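Host-nuclease inhibitor protein Gam, putative (Desulfovibrio vulgaris, PDB 2P2U) probably binds double-stranded DNA and forms a dimer built around long helices. Local coordinates at residues Q52-A55 / P56-R60; G138-D141 / E142-E145. All coordinates share one frame; numbering follows the deposited sequence.

Contact 1: residues Q52-A55 / P56-R60; sequences QKSA and PLLAR
A proline kink in the long helix 15-74 joins residues 52-55 to residues 56-60. P56 has no N-H to give to the turn before it, so the usual helical bond to the carbonyl of Q52 is missing. The ring takes its place there, with P56 CD 3.4 Å from Q52 O. It also packs on A55, and A55 CB lies 3.3 Å from P56 CD. L57 N does not bond to K53 O either; the i to i+4 pattern resumes with L58. L58 N bonds to S54 O at 3.0 Å, coming from above the carbonyl plane, 35° out of it. A59 N bonds to A55 O at 2.9 Å, less far from its carbonyl plane.

One side of this turn faces the second subunit. S54 is buried, and K53 and S54 pack on I35 of that subunit, while L57 packs on its I28. R60 forms salt bridges with E63 of its own chain and with E24 of the second subunit. L57 and L58 both lean back toward the previous turn. With chi1 at -80°, L57 CG stands beside its own backbone N, and L57 CD1 reaches K53 O at 3.4 Å.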
loop_
_atom_site.group_PDB
_atom_site.type_symbol
_atom_site.label_atom_id
_atom_site.label_comp_id
_atom_site.label_asym_id
_atom_site.label_seq_id
_atom_site.Cartn_x
_atom_site.Cartn_y
_atom_site.Cartn_z
ATOM N N GLN A 52 9.540 -5.258 -22.030
ATOM C CA GLN A 52 10.464 -5.409 -23.193
ATOM C C GLN A 52 9.889 -4.762 -24.456
ATOM O O GLN A 52 10.554 -3.948 -25.083
ATOM C CB GLN A 52 10.803 -6.885 -23.499
ATOM C CG GLN A 52 11.715 -7.118 -24.744
ATOM C CD GLN A 52 11.320 -8.365 -25.633
ATOM O OE1 GLN A 52 10.160 -8.508 -26.063
ATOM N NE2 GLN A 52 12.305 -9.233 -25.927
ATOM N N LYS A 53 8.667 -5.134 -24.833
ATOM C CA LYS A 53 8.043 -4.584 -26.029
ATOM C C LYS A 53 7.686 -3.090 -25.918
ATOM O O LYS A 53 7.674 -2.403 -26.930
ATOM C CB LYS A 53 6.789 -5.381 -26.435
ATOM C CG LYS A 53 6.998 -6.871 -26.756
ATOM C CD LYS A 53 7.255 -7.134 -28.238
ATOM C CE LYS A 53 7.857 -8.530 -28.453
ATOM N NZ LYS A 53 8.493 -8.675 -29.791
ATOM N N SER A 54 7.396 -2.571 -24.726
ATOM C CA SER A 54 6.887 -1.193 -24.655
ATOM C C SER A 54 7.916 -0.131 -24.275
ATOM O O SER A 54 7.612 1.067 -24.207
ATOM C CB SER A 54 5.651 -1.094 -23.768
ATOM O OG SER A 54 6.001 -0.991 -22.409
ATOM N N ALA A 55 9.145 -0.552 -24.034
ATOM C CA ALA A 55 10.160 0.424 -23.681
ATOM C C ALA A 55 10.461 1.297 -24.893
ATOM O O ALA A 55 10.434 2.515 -24.764
ATOM C CB ALA A 55 11.441 -0.238 -23.084
ATOM N N PRO A 56 10.703 0.683 -26.077
ATOM C CA PRO A 56 10.877 1.440 -27.355
ATOM C C PRO A 56 9.634 2.279 -27.856
ATOM O O PRO A 56 9.797 3.418 -28.313
ATOM C CB PRO A 56 11.273 0.352 -28.378
ATOM C CG PRO A 56 11.604 -0.877 -27.556
ATOM C CD PRO A 56 10.820 -0.775 -26.285
ATOM N N LEU A 57 8.430 1.724 -27.767
ATOM C CA LEU A 57 7.220 2.501 -27.947
ATOM C C LEU A 57 7.099 3.731 -27.019
ATOM O O LEU A 57 6.699 4.815 -27.478
ATOM C CB LEU A 57 5.991 1.600 -27.809
ATOM C CG LEU A 57 5.591 0.728 -29.019
ATOM C CD1 LEU A 57 6.661 -0.311 -29.383
ATOM C CD2 LEU A 57 4.279 0.034 -28.752
ATOM N N LEU A 58 7.431 3.602 -25.732
ATOM C CA LEU A 58 7.376 4.772 -24.831
ATOM C C LEU A 58 8.572 5.698 -24.991
ATOM O O LEU A 58 8.496 6.869 -24.605
ATOM C CB LEU A 58 7.200 4.370 -23.365
ATOM C CG LEU A 58 5.848 3.777 -22.899
ATOM C CD1 LEU A 58 6.122 2.752 -21.795
ATOM C CD2 LEU A 58 4.775 4.812 -22.452
ATOM N N ALA A 59 9.675 5.181 -25.536
ATOM C CA ALA A 59 10.800 6.028 -25.909
ATOM C C ALA A 59 10.365 6.887 -27.090
ATOM O O ALA A 59 10.553 8.086 -27.082
ATOM C CB ALA A 59 12.026 5.200 -26.289
ATOM N N ARG A 60 9.752 6.258 -28.092
ATOM C CA ARG A 60 9.264 6.975 -29.247
ATOM C C ARG A 60 8.159 7.969 -28.843
ATOM O O ARG A 60 8.139 9.125 -29.308
ATOM C CB ARG A 60 8.819 6.012 -30.370
ATOM C CG ARG A 60 8.178 6.694 -31.624
ATOM C CD ARG A 60 9.045 6.654 -32.894
ATOM N NE ARG A 60 9.886 7.840 -33.088
ATOM C CZ ARG A 60 9.726 8.768 -34.030
ATOM N NH1 ARG A 60 8.718 8.722 -34.904
ATOM N NH2 ARG A 60 10.587 9.763 -34.084
#

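Contact 2: residues G138-D141 / E142-E145; sequences GWPD and ERLE
W139 and R143 share a first torsion: chi1 is -71° in W139 and -74° in R143, which sets each CG beside its own backbone N. The R143 chain then bends at chi3, 74°, and folds its guanidinium back over the indole. The two flat groups stack, with R143 CZ 4.2 Å from the centroid of the six-membered ring of W139. This is a cation-pi contact over the ring face. The closest atoms are R143 NH1 and W139 NE1, 3.5 Å apart. NH1 sits toward the rim of the indole, and R143 NH2 lies nearer W139 CZ2. The root of the arginine also touches the ring, with R143 CB 3.7 Å from W139 CE3. L144 adds an apolar contact beside it: L144 CD2 is 3.7 Å from W139 CE3 and meets W139 CB as well.

The contact spans the start of helix 141-146, with P140 at the N-cap position. P140 O receives two weak bonds, from R143 N and L144 N. The next bond is firmer, E145 N to D141 O at 3.0 Å. The proline ring touches two side chains of the first turn. P140 CB is 3.2 Å from E142 OE1, and P140 CG is 3.9 Å from R143 CG.

Helix 133-136 precedes this loop, and strand 149-161 follows the helix. That strand reaches back to both segments. R151 gives a hydrogen bond to W139 O and a weak, long ion pair to D141, while L149 and R151 touch L144. In the second subunit, L116 of helix 109-118 packs on W139, and I121 packs on R143.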
loop_
_atom_site.group_PDB
_atom_site.type_symbol
_atom_site.label_atom_id
_atom_site.label_comp_id
_atom_site.label_asym_id
_atom_site.label_seq_id
_atom_site.Cartn_x
_atom_site.Cartn_y
_atom_site.Cartn_z
ATOM N N GLY A 138 4.278 -1.882 29.429
ATOM C CA GLY A 138 4.851 -1.834 30.792
ATOM C C GLY A 138 3.934 -1.295 31.897
ATOM O O GLY A 138 4.370 -1.105 33.040
ATOM N N TRP A 139 2.663 -1.060 31.573
ATOM C CA TRP A 139 1.615 -0.737 32.595
ATOM C C TRP A 139 1.047 -1.938 33.340
ATOM O O TRP A 139 0.816 -2.973 32.739
ATOM C CB TRP A 139 0.422 0.005 31.949
ATOM C CG TRP A 139 0.755 1.420 31.544
ATOM C CD1 TRP A 139 2.003 1.967 31.442
ATOM C CD2 TRP A 139 -0.168 2.444 31.162
ATOM N NE1 TRP A 139 1.912 3.251 31.035
ATOM C CE2 TRP A 139 0.594 3.582 30.848
ATOM C CE3 TRP A 139 -1.575 2.511 31.061
ATOM C CZ2 TRP A 139 0.009 4.797 30.426
ATOM C CZ3 TRP A 139 -2.162 3.721 30.651
ATOM C CH2 TRP A 139 -1.361 4.842 30.338
ATOM N N PRO A 140 0.743 -1.764 34.627
ATOM C CA PRO A 140 -0.118 -2.694 35.372
ATOM C C PRO A 140 -1.541 -2.783 34.817
ATOM O O PRO A 140 -1.990 -1.901 34.161
ATOM C CB PRO A 140 -0.189 -2.077 36.773
ATOM C CG PRO A 140 0.296 -0.678 36.637
ATOM C CD PRO A 140 1.201 -0.627 35.451
ATOM N N ASP A 141 -2.260 -3.842 35.124
ATOM C CA ASP A 141 -3.647 -4.042 34.677
ATOM C C ASP A 141 -4.683 -2.952 35.015
ATOM O O ASP A 141 -5.683 -2.765 34.266
ATOM C CB ASP A 141 -4.132 -5.351 35.248
ATOM C CG ASP A 141 -3.711 -6.473 34.429
ATOM O OD1 ASP A 141 -2.511 -6.812 34.439
ATOM O OD2 ASP A 141 -4.571 -6.998 33.702
ATOM N N GLU A 142 -4.467 -2.303 36.166
ATOM C CA GLU A 142 -5.311 -1.239 36.659
ATOM C C GLU A 142 -5.136 0.046 35.883
ATOM O O GLU A 142 -6.140 0.747 35.702
ATOM C CB GLU A 142 -5.051 -0.894 38.120
ATOM C CG GLU A 142 -4.662 -1.979 38.938
ATOM C CD GLU A 142 -3.142 -2.194 38.915
ATOM O OE1 GLU A 142 -2.373 -1.175 38.947
ATOM O OE2 GLU A 142 -2.759 -3.409 38.865
ATOM N N ARG A 143 -3.912 0.419 35.529
ATOM C CA ARG A 143 -3.703 1.606 34.732
ATOM C C ARG A 143 -4.306 1.394 33.352
ATOM O O ARG A 143 -4.985 2.255 32.799
ATOM C CB ARG A 143 -2.240 1.977 34.674
ATOM C CG ARG A 143 -1.807 2.576 36.013
ATOM C CD ARG A 143 -0.454 3.258 35.928
ATOM N NE ARG A 143 -0.574 4.523 35.214
ATOM C CZ ARG A 143 0.381 5.098 34.481
ATOM N NH1 ARG A 143 1.552 4.506 34.305
ATOM N NH2 ARG A 143 0.156 6.282 33.896
ATOM N N LEU A 144 -4.159 0.201 32.826
ATOM C CA LEU A 144 -4.802 -0.092 31.608
ATOM C C LEU A 144 -6.296 0.057 31.760
ATOM O O LEU A 144 -6.928 0.573 30.851
ATOM C CB LEU A 144 -4.435 -1.485 31.132
ATOM C CG LEU A 144 -2.963 -1.713 30.909
ATOM C CD1 LEU A 144 -2.808 -3.205 30.591
ATOM C CD2 LEU A 144 -2.434 -0.817 29.752
ATOM N N GLU A 145 -6.878 -0.411 32.863
ATOM C CA GLU A 145 -8.333 -0.449 33.004
ATOM C C GLU A 145 -8.873 0.999 32.956
ATOM O O GLU A 145 -9.948 1.256 32.390
ATOM C CB GLU A 145 -8.779 -1.236 34.266
ATOM C CG GLU A 145 -10.304 -1.164 34.690
ATOM C CD GLU A 145 -10.611 0.146 35.616
ATOM O OE1 GLU A 145 -9.782 0.448 36.598
ATOM O OE2 GLU A 145 -11.648 0.858 35.348
#

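How the contacts relate
From the N terminus the chain first runs along helix 15-74, where contact 1 joins neighbouring turns around a kink. It then passes through strand 91-103, helix 109-118, strand 125-131 and helix 133-136. Contact 2 comes next, at the start of helix 141-146, just before the final strand 149-161. Neither contact closes a loop, since the two segments of each are continuous. The contacts follow in series and neither nest nor cross. The centres of contact 1 and contact 2 are about 61 Å apart, on opposite sides of the chain's centre, and the two do not touch. Both meet the second subunit, so the dimer interface reaches both the long helix and the distant short one.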